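BugD (Bordetella pertussis Tohama I, PDB 2F5X) probably acts as a periplasmic solute receptor that binds aspartic acid and hands it to a tripartite tricarboxylate-type transporter. Local coordinates at residues Leu153-Leu162 / Met225-Val235; Ser101-Val109 / Val252-Leu263. All coordinates share one frame; numbering follows the deposited sequence.

In the fold
Contacts 1 and 2 lie on opposite sides of the chain's centre, their own centres about 31 Å apart and their nearest atoms about 10 Å apart, so neither touches the other. The bound aspartic acid lies nearer the first: the side chain of Cys154 in contact 1 is about 8 Å from it, that of Val108 in contact 2 about 12 Å. Strand 102-117 links the two regions, since its early part forms one side of contact 2 while Met113 and Ile115, farther along, pack on Cys154 of contact 1. In sequence, both segments of contact 1 fall between 101-109 and 252-263.

Contact 1: Leu153-Leu162 / Met225-Val235; sequences LCGTMLVEAL and MDESGYKGFEV
Phe233 pushes its ring against the helix 153-162, and Met157, a selenomethionine, closes over it. The chain of Met157 bends at its last torsion (chi3 58°), which brings the methyl over the ring: CE sits 3.9 Å from the centroid of Phe233 and only 8° off the ring normal, a CH-pi contact. The selenium lies farther above the same face, in a Met-aromatic arrangement. On the opposite face the CE of Met225, also selenomethionine, is centred 3.9 Å above the plane, so the ring is held between two methyls. Its rim meets the helix itself: CE1 is 3.5 Å from Met157 O, and Leu158 N approaches the edge near the ring plane. Cys154 SG is also at the edge, 4.1 Å from Phe233 CE2, and is tied to Cys190 by a disulfide.

Beside this tight centre, Val235 and Met157 meet tip to tip, CG2 to SE at 3.5 Å. Met225 CE also touches Leu158 CD1 (3.9 Å), the two side chains crossing at about a right angle.

The packing thins toward Tyr230, whose ring has Met225 CE over one face, offset toward the rim. There the small Ala161 CB comes to 3.8 Å from Tyr230 CD1, and Leu162 CD2 to 3.6 Å from Tyr230 OH. Past them, the turns at 226-229 and 231-232 swing away from the helix to the solvent side.

Leu303 of helix 286-306 and Ile115 of strand 102-117 add to the apolar surroundings. This is apolar packing of a turn-rich loop, the one leading into strand 236-244, on the flank of helix 150-162, with Phe233 at the centre of an inverse gamma turn, next to the disulfide in this periplasmic binding protein.

Contact 2: Ser101-Val109 / Val252-Leu263; sequences SFEPIGLVV and VDKLVKSLQAGL
Ile105 fits against the helix 252-263 with both branches. Its CD1 meets Val252 CG1 at 3.6 Å, the two side chains crossing at a slant, while CG2 lies on the helix backbone, 3.7 Å from Leu255 C, and also touches Val256 CG2. With CG1 anti to the carbonyl carbon (chi1 -54°) and CG2 anti to the backbone N, the branches spread along the helix, one toward Val252 and the other toward Val256 and Leu259.

Farther on, Leu259 divides its two methyls between Gly106 and Val108. One, CD2, rests 3.8 Å from Gly106 CA, where a glycine lets the leucine come down on the backbone; the other, CD1, meets Val108 CG2 at 4.0 Å, the side chains nearly at right angles. Leu263 finishes the row, its CD2 3.9 Å from Val108 CG1 and its CD1 3.6 Å from Leu107 O. That carbonyl oxygen is buried among leucine methyls and has no hydrogen-bonding partner in the model. At the start of the strand, Glu103 offers Val252 only its CB, because its chain folds at chi2 and carries the carboxylate away to Gly246 N.

Behind this first shell lies a classic beta bulge, in which Ile105 and Gly106 both face Met241 of strand 236-244; it probably shapes how the two residues meet the helix.

Strand and helix segments run almost parallel, 5° apart, with axes 7.9 Å from each other at closest approach. The helix is thus laid along strand 102-117, with helix 30-46 packing on its Ser258 side, while helix 286-306 receives Pro104 and Leu107 and strand 236-244 pairs antiparallel with strand 102-117.

Contact 1: Leu153-Leu162 / Met225-Val235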
loop_
_atom_site.group_PDB
_atom_site.type_symbol
_atom_site.label_atom_id
_atom_site.label_comp_id
_atom_site.label_asym_id
_atom_site.label_seq_id
_atom_site.Cartn_x
_atom_site.Cartn_y
_atom_site.Cartn_z
ATOM N N LEU A 153 -1.977 0.649 -8.939
ATOM C CA LEU A 153 -3.207 -0.123 -9.099
ATOM C C LEU A 153 -4.426 0.803 -9.161
ATOM O O LEU A 153 -5.231 0.733 -10.100
ATOM C CB LEU A 153 -3.360 -1.146 -7.960
ATOM C CG LEU A 153 -4.741 -1.820 -7.832
ATOM C CD1 LEU A 153 -5.067 -2.647 -9.097
ATOM C CD2 LEU A 153 -4.794 -2.686 -6.599
ATOM N N CYS A 154 -4.556 1.681 -8.175
ATOM C CA CYS A 154 -5.698 2.584 -8.138
ATOM C C CYS A 154 -5.677 3.544 -9.318
ATOM O O CYS A 154 -6.714 3.789 -9.920
ATOM C CB CYS A 154 -5.739 3.351 -6.829
ATOM S SG CYS A 154 -7.196 4.396 -6.614
ATOM N N GLY A 155 -4.493 4.053 -9.663
ATOM C CA GLY A 155 -4.351 4.933 -10.815
ATOM C C GLY A 155 -4.779 4.259 -12.109
ATOM O O GLY A 155 -5.431 4.883 -12.955
ATOM N N THR A 156 -4.436 2.982 -12.255
ATOM C CA THR A 156 -4.822 2.222 -13.438
ATOM C C THR A 156 -6.339 2.117 -13.494
ATOM O O THR A 156 -6.952 2.342 -14.544
ATOM C CB THR A 156 -4.178 0.806 -13.408
ATOM O OG1 THR A 156 -2.759 0.933 -13.604
ATOM C CG2 THR A 156 -4.635 -0.018 -14.602
HETATM N N MSE A 157 -6.942 1.794 -12.353
HETATM C CA MSE A 157 -8.392 1.669 -12.273
HETATM C C MSE A 157 -9.069 3.004 -12.576
HETATM O O MSE A 157 -10.102 3.056 -13.253
HETATM C CB MSE A 157 -8.799 1.136 -10.901
HETATM C CG MSE A 157 -8.395 -0.317 -10.714
HETATM SE SE MSE A 157 -8.640 -0.877 -8.885
HETATM C CE MSE A 157 -10.560 -0.496 -8.717
ATOM N N LEU A 158 -8.468 4.087 -12.094
ATOM C CA LEU A 158 -9.038 5.413 -12.285
ATOM C C LEU A 158 -9.039 5.819 -13.761
ATOM O O LEU A 158 -10.077 6.223 -14.286
ATOM C CB LEU A 158 -8.301 6.451 -11.431
ATOM C CG LEU A 158 -8.807 7.898 -11.544
ATOM C CD1 LEU A 158 -10.261 8.039 -11.060
ATOM C CD2 LEU A 158 -7.887 8.851 -10.776
ATOM N N VAL A 159 -7.898 5.691 -14.441
ATOM C CA VAL A 159 -7.850 6.095 -15.850
ATOM C C VAL A 159 -8.717 5.194 -16.723
ATOM O O VAL A 159 -9.326 5.647 -17.692
ATOM C CB VAL A 159 -6.405 6.224 -16.411
ATOM C CG1 VAL A 159 -5.609 7.237 -15.591
ATOM C CG2 VAL A 159 -5.682 4.861 -16.484
ATOM N N GLU A 160 -8.808 3.924 -16.353
ATOM C CA GLU A 160 -9.695 3.009 -17.071
ATOM C C GLU A 160 -11.166 3.402 -16.910
ATOM O O GLU A 160 -11.917 3.411 -17.889
ATOM C CB GLU A 160 -9.448 1.559 -16.634
ATOM C CG GLU A 160 -8.112 1.012 -17.131
ATOM C CD GLU A 160 -8.093 0.692 -18.621
ATOM O OE1 GLU A 160 -9.163 0.398 -19.203
ATOM O OE2 GLU A 160 -6.999 0.726 -19.214
ATOM N N ALA A 161 -11.563 3.732 -15.684
ATOM C CA ALA A 161 -12.929 4.159 -15.397
ATOM C C ALA A 161 -13.295 5.455 -16.105
ATOM O O ALA A 161 -14.440 5.622 -16.543
ATOM C CB ALA A 161 -13.146 4.290 -13.895
ATOM N N LEU A 162 -12.327 6.360 -16.233
ATOM C CA LEU A 162 -12.553 7.639 -16.917
ATOM C C LEU A 162 -12.350 7.573 -18.431
ATOM O O LEU A 162 -12.704 8.511 -19.156
ATOM C CB LEU A 162 -11.653 8.726 -16.323
ATOM C CG LEU A 162 -11.833 9.063 -14.839
ATOM C CD1 LEU A 162 -10.781 10.062 -14.420
ATOM C CD2 LEU A 162 -13.231 9.588 -14.546
HETATM N N MSE A 225 -16.155 5.812 -4.410
HETATM C CA MSE A 225 -16.240 5.734 -5.862
HETATM C C MSE A 225 -17.494 4.937 -6.246
HETATM O O MSE A 225 -18.177 5.264 -7.216
HETATM C CB MSE A 225 -14.973 5.110 -6.441
HETATM C CG MSE A 225 -13.757 6.018 -6.342
HETATM SE SE MSE A 225 -13.922 7.578 -7.505
HETATM C CE MSE A 225 -13.427 6.754 -9.195
ATOM N N ASP A 226 -17.801 3.908 -5.458
ATOM C CA ASP A 226 -18.982 3.072 -5.689
ATOM C C ASP A 226 -20.279 3.899 -5.703
ATOM O O ASP A 226 -21.107 3.750 -6.613
ATOM C CB ASP A 226 -19.033 1.944 -4.646
ATOM C CG ASP A 226 -20.215 1.018 -4.828
ATOM O OD1 ASP A 226 -20.260 0.273 -5.837
ATOM O OD2 ASP A 226 -21.138 0.946 -3.991
ATOM N N GLU A 227 -20.440 4.788 -4.720
ATOM C CA GLU A 227 -21.647 5.621 -4.635
ATOM C C GLU A 227 -21.629 6.765 -5.652
ATOM O O GLU A 227 -22.656 7.398 -5.917
ATOM C CB GLU A 227 -21.861 6.154 -3.206
ATOM C CG GLU A 227 -21.082 7.425 -2.872
ATOM C CD GLU A 227 -21.285 7.882 -1.439
ATOM O OE1 GLU A 227 -22.293 8.577 -1.172
ATOM O OE2 GLU A 227 -20.442 7.548 -0.577
ATOM N N SER A 228 -20.453 7.027 -6.213
ATOM C CA SER A 228 -20.285 8.079 -7.206
ATOM C C SER A 228 -20.553 7.609 -8.637
ATOM O O SER A 228 -20.398 8.380 -9.587
ATOM C CB SER A 228 -18.896 8.716 -7.070
ATOM O OG SER A 228 -18.701 9.174 -5.742
ATOM N N GLY A 229 -20.969 6.348 -8.784
ATOM C CA GLY A 229 -21.322 5.800 -10.084
ATOM C C GLY A 229 -20.361 4.764 -10.648
ATOM O O GLY A 229 -20.647 4.155 -11.689
ATOM N N TYR A 230 -19.234 4.569 -9.968
ATOM C CA TYR A 230 -18.204 3.620 -10.406
ATOM C C TYR A 230 -18.388 2.291 -9.678
ATOM O O TYR A 230 -17.686 1.982 -8.717
ATOM C CB TYR A 230 -16.796 4.222 -10.212
ATOM C CG TYR A 230 -16.650 5.577 -10.880
ATOM C CD1 TYR A 230 -16.330 5.679 -12.239
ATOM C CD2 TYR A 230 -16.863 6.755 -10.166
ATOM C CE1 TYR A 230 -16.225 6.920 -12.868
ATOM C CE2 TYR A 230 -16.756 7.999 -10.787
ATOM C CZ TYR A 230 -16.429 8.072 -12.130
ATOM O OH TYR A 230 -16.332 9.302 -12.735
ATOM N N LYS A 231 -19.372 1.521 -10.143
ATOM C CA LYS A 231 -19.746 0.253 -9.518
ATOM C C LYS A 231 -18.547 -0.692 -9.441
ATOM O O LYS A 231 -17.856 -0.903 -10.437
ATOM C CB LYS A 231 -20.907 -0.389 -10.295
ATOM C CG LYS A 231 -21.335 -1.768 -9.803
ATOM C CD LYS A 231 -22.081 -2.536 -10.890
ATOM C CE LYS A 231 -23.419 -3.039 -10.382
ATOM N NZ LYS A 231 -24.528 -2.732 -11.329
ATOM N N GLY A 232 -18.291 -1.229 -8.247
ATOM C CA GLY A 232 -17.190 -2.158 -8.034
ATOM C C GLY A 232 -15.800 -1.548 -7.931
ATOM O O GLY A 232 -14.792 -2.279 -7.839
ATOM N N PHE A 233 -15.723 -0.220 -7.962
ATOM C CA PHE A 233 -14.448 0.462 -7.778
ATOM C C PHE A 233 -14.092 0.421 -6.298
ATOM O O PHE A 233 -14.375 1.366 -5.547
ATOM C CB PHE A 233 -14.513 1.909 -8.278
ATOM C CG PHE A 233 -13.165 2.531 -8.523
ATOM C CD1 PHE A 233 -12.767 2.851 -9.816
ATOM C CD2 PHE A 233 -12.291 2.800 -7.463
ATOM C CE1 PHE A 233 -11.529 3.442 -10.056
ATOM C CE2 PHE A 233 -11.042 3.376 -7.690
ATOM C CZ PHE A 233 -10.660 3.700 -8.991
ATOM N N GLU A 234 -13.479 -0.682 -5.889
ATOM C CA GLU A 234 -13.136 -0.901 -4.492
ATOM C C GLU A 234 -11.683 -1.319 -4.415
ATOM O O GLU A 234 -11.255 -2.237 -5.134
ATOM C CB GLU A 234 -14.041 -1.982 -3.886
ATOM C CG GLU A 234 -15.456 -1.506 -3.573
ATOM C CD GLU A 234 -16.528 -2.540 -3.901
ATOM O OE1 GLU A 234 -16.221 -3.755 -3.893
ATOM O OE2 GLU A 234 -17.688 -2.138 -4.155
ATOM N N VAL A 235 -10.914 -0.611 -3.586
ATOM C CA VAL A 235 -9.509 -0.932 -3.362
ATOM C C VAL A 235 -9.193 -0.812 -1.890
ATOM O O VAL A 235 -9.289 0.280 -1.314
ATOM C CB VAL A 235 -8.530 0.031 -4.095
ATOM C CG1 VAL A 235 -7.089 -0.497 -3.992
ATOM C CG2 VAL A 235 -8.920 0.235 -5.539
#

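Contact 2: Ser101-Val109 / Val252-Leu263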
loop_
_atom_site.group_PDB
_atom_site.type_symbol
_atom_site.label_atom_id
_atom_site.label_comp_id
_atom_site.label_asym_id
_atom_site.label_seq_id
_atom_site.Cartn_x
_atom_site.Cartn_y
_atom_site.Cartn_z
ATOM N N SER A 101 8.513 -17.733 -2.425
ATOM C CA SER A 101 9.759 -17.057 -2.050
ATOM C C SER A 101 9.898 -16.778 -0.554
ATOM O O SER A 101 11.004 -16.499 -0.077
ATOM C CB SER A 101 9.925 -15.755 -2.837
ATOM O OG SER A 101 10.311 -16.049 -4.160
ATOM N N PHE A 102 8.785 -16.870 0.171
ATOM C CA PHE A 102 8.731 -16.454 1.572
ATOM C C PHE A 102 8.038 -17.463 2.466
ATOM O O PHE A 102 7.263 -18.303 1.996
ATOM C CB PHE A 102 7.956 -15.134 1.691
ATOM C CG PHE A 102 8.561 -14.005 0.908
ATOM C CD1 PHE A 102 9.554 -13.202 1.471
ATOM C CD2 PHE A 102 8.142 -13.746 -0.393
ATOM C CE1 PHE A 102 10.129 -12.152 0.730
ATOM C CE2 PHE A 102 8.697 -12.704 -1.122
ATOM C CZ PHE A 102 9.697 -11.909 -0.560
ATOM N N GLU A 103 8.337 -17.377 3.760
ATOM C CA GLU A 103 7.471 -17.935 4.789
ATOM C C GLU A 103 6.571 -16.785 5.263
ATOM O O GLU A 103 7.057 -15.816 5.860
ATOM C CB GLU A 103 8.285 -18.483 5.971
ATOM C CG GLU A 103 9.420 -19.452 5.607
ATOM C CD GLU A 103 8.963 -20.696 4.856
ATOM O OE1 GLU A 103 7.756 -21.016 4.907
ATOM O OE2 GLU A 103 9.815 -21.362 4.212
ATOM N N PRO A 104 5.268 -16.870 4.996
ATOM C CA PRO A 104 4.350 -15.808 5.438
ATOM C C PRO A 104 4.244 -15.786 6.964
ATOM O O PRO A 104 4.267 -16.857 7.594
ATOM C CB PRO A 104 3.006 -16.187 4.792
ATOM C CG PRO A 104 3.114 -17.644 4.473
ATOM C CD PRO A 104 4.577 -17.956 4.273
ATOM N N ILE A 105 4.188 -14.583 7.539
ATOM C CA ILE A 105 3.997 -14.426 8.983
ATOM C C ILE A 105 2.537 -14.107 9.297
ATOM O O ILE A 105 1.915 -14.778 10.116
ATOM C CB ILE A 105 4.950 -13.343 9.576
ATOM C CG1 ILE A 105 6.418 -13.618 9.224
ATOM C CG2 ILE A 105 4.762 -13.219 11.105
ATOM C CD1 ILE A 105 6.917 -15.047 9.537
ATOM N N GLY A 106 1.994 -13.070 8.665
ATOM C CA GLY A 106 0.592 -12.749 8.857
ATOM C C GLY A 106 0.163 -11.454 8.208
ATOM O O GLY A 106 0.998 -10.669 7.733
ATOM N N LEU A 107 -1.148 -11.239 8.182
ATOM C CA LEU A 107 -1.709 -9.961 7.758
ATOM C C LEU A 107 -1.527 -8.915 8.864
ATOM O O LEU A 107 -1.275 -9.256 10.022
ATOM C CB LEU A 107 -3.180 -10.113 7.355
ATOM C CG LEU A 107 -3.336 -10.819 5.991
ATOM C CD1 LEU A 107 -4.710 -11.459 5.831
ATOM C CD2 LEU A 107 -3.052 -9.837 4.830
ATOM N N VAL A 108 -1.638 -7.643 8.483
ATOM C CA VAL A 108 -1.263 -6.532 9.357
ATOM C C VAL A 108 -2.397 -5.499 9.426
ATOM O O VAL A 108 -3.078 -5.375 10.454
ATOM C CB VAL A 108 0.071 -5.887 8.868
ATOM C CG1 VAL A 108 0.477 -4.702 9.733
ATOM C CG2 VAL A 108 1.198 -6.939 8.833
ATOM N N VAL A 109 -2.607 -4.772 8.328
ATOM C CA VAL A 109 -3.651 -3.752 8.251
ATOM C C VAL A 109 -4.292 -3.774 6.864
ATOM O O VAL A 109 -3.724 -4.324 5.921
ATOM C CB VAL A 109 -3.104 -2.301 8.519
ATOM C CG1 VAL A 109 -2.664 -2.116 9.965
ATOM C CG2 VAL A 109 -1.962 -1.935 7.543
ATOM N N VAL A 252 9.873 -18.275 12.750
ATOM C CA VAL A 252 8.555 -17.871 12.254
ATOM C C VAL A 252 7.527 -17.791 13.404
ATOM O O VAL A 252 6.784 -16.825 13.506
ATOM C CB VAL A 252 8.053 -18.820 11.128
ATOM C CG1 VAL A 252 6.612 -18.481 10.706
ATOM C CG2 VAL A 252 8.985 -18.756 9.928
ATOM N N ASP A 253 7.506 -18.802 14.270
ATOM C CA ASP A 253 6.582 -18.824 15.410
ATOM C C ASP A 253 6.743 -17.583 16.298
ATOM O O ASP A 253 5.751 -16.979 16.736
ATOM C CB ASP A 253 6.803 -20.080 16.269
ATOM C CG ASP A 253 6.279 -21.357 15.624
ATOM O OD1 ASP A 253 5.596 -21.297 14.576
ATOM O OD2 ASP A 253 6.503 -22.484 16.129
ATOM N N LYS A 254 7.993 -17.217 16.569
ATOM C CA LYS A 254 8.295 -16.044 17.387
ATOM C C LYS A 254 7.806 -14.776 16.699
ATOM O O LYS A 254 7.224 -13.886 17.344
ATOM C CB LYS A 254 9.803 -15.948 17.662
ATOM C CG LYS A 254 10.233 -14.726 18.492
ATOM C CD LYS A 254 9.671 -14.741 19.911
ATOM C CE LYS A 254 10.192 -13.551 20.702
ATOM N NZ LYS A 254 9.610 -13.469 22.071
ATOM N N LEU A 255 8.041 -14.695 15.392
ATOM C CA LEU A 255 7.579 -13.553 14.610
ATOM C C LEU A 255 6.052 -13.452 14.590
ATOM O O LEU A 255 5.516 -12.355 14.697
ATOM C CB LEU A 255 8.166 -13.575 13.195
ATOM C CG LEU A 255 9.652 -13.185 13.090
ATOM C CD1 LEU A 255 10.255 -13.639 11.753
ATOM C CD2 LEU A 255 9.873 -11.675 13.290
ATOM N N VAL A 256 5.358 -14.585 14.464
ATOM C CA VAL A 256 3.887 -14.588 14.501
ATOM C C VAL A 256 3.372 -14.057 15.846
ATOM O O VAL A 256 2.492 -13.189 15.889
ATOM C CB VAL A 256 3.301 -15.995 14.192
ATOM C CG1 VAL A 256 1.813 -16.027 14.430
ATOM C CG2 VAL A 256 3.589 -16.373 12.748
ATOM N N LYS A 257 3.947 -14.553 16.937
ATOM C CA LYS A 257 3.529 -14.126 18.270
ATOM C C LYS A 257 3.757 -12.631 18.475
ATOM O O LYS A 257 2.916 -11.942 19.061
ATOM C CB LYS A 257 4.279 -14.912 19.342
ATOM C CG LYS A 257 3.732 -16.304 19.523
ATOM C CD LYS A 257 4.702 -17.165 20.306
ATOM C CE LYS A 257 4.579 -16.911 21.781
ATOM N NZ LYS A 257 5.383 -17.913 22.539
ATOM N N SER A 258 4.890 -12.141 17.976
ATOM C CA SER A 258 5.254 -10.735 18.114
ATOM C C SER A 258 4.357 -9.850 17.257
ATOM O O SER A 258 3.927 -8.792 17.703
ATOM C CB SER A 258 6.724 -10.519 17.749
ATOM O OG SER A 258 7.566 -11.314 18.566
ATOM N N LEU A 259 4.067 -10.294 16.036
ATOM C CA LEU A 259 3.137 -9.574 15.173
ATOM C C LEU A 259 1.752 -9.490 15.818
ATOM O O LEU A 259 1.146 -8.418 15.858
ATOM C CB LEU A 259 3.053 -10.217 13.775
ATOM C CG LEU A 259 2.010 -9.611 12.820
ATOM C CD1 LEU A 259 2.286 -8.130 12.509
ATOM C CD2 LEU A 259 1.900 -10.420 11.539
ATOM N N GLN A 260 1.268 -10.609 16.353
ATOM C CA GLN A 260 -0.055 -10.614 16.977
ATOM C C GLN A 260 -0.115 -9.633 18.146
ATOM O O GLN A 260 -1.092 -8.897 18.305
ATOM C CB GLN A 260 -0.428 -12.024 17.421
ATOM C CG GLN A 260 -0.831 -12.881 16.234
ATOM C CD GLN A 260 -1.166 -14.305 16.604
ATOM O OE1 GLN A 260 -1.327 -14.637 17.790
ATOM N NE2 GLN A 260 -1.289 -15.156 15.593
ATOM N N ALA A 261 0.946 -9.608 18.942
ATOM C CA ALA A 261 1.004 -8.695 20.076
ATOM C C ALA A 261 1.087 -7.249 19.594
ATOM O O ALA A 261 0.443 -6.362 20.154
ATOM C CB ALA A 261 2.178 -9.034 20.965
ATOM N N GLY A 262 1.878 -7.019 18.549
ATOM C CA GLY A 262 1.992 -5.695 17.952
ATOM C C GLY A 262 0.666 -5.147 17.440
ATOM O O GLY A 262 0.386 -3.956 17.579
ATOM N N LEU A 263 -0.149 -6.006 16.835
ATOM C CA LEU A 263 -1.439 -5.575 16.320
ATOM C C LEU A 263 -2.436 -5.338 17.436
ATOM O O LEU A 263 -3.298 -4.476 17.305
ATOM C CB LEU A 263 -2.022 -6.572 15.318
ATOM C CG LEU A 263 -1.238 -6.893 14.045
ATOM C CD1 LEU A 263 -2.124 -7.723 13.123
ATOM C CD2 LEU A 263 -0.738 -5.620 13.331
#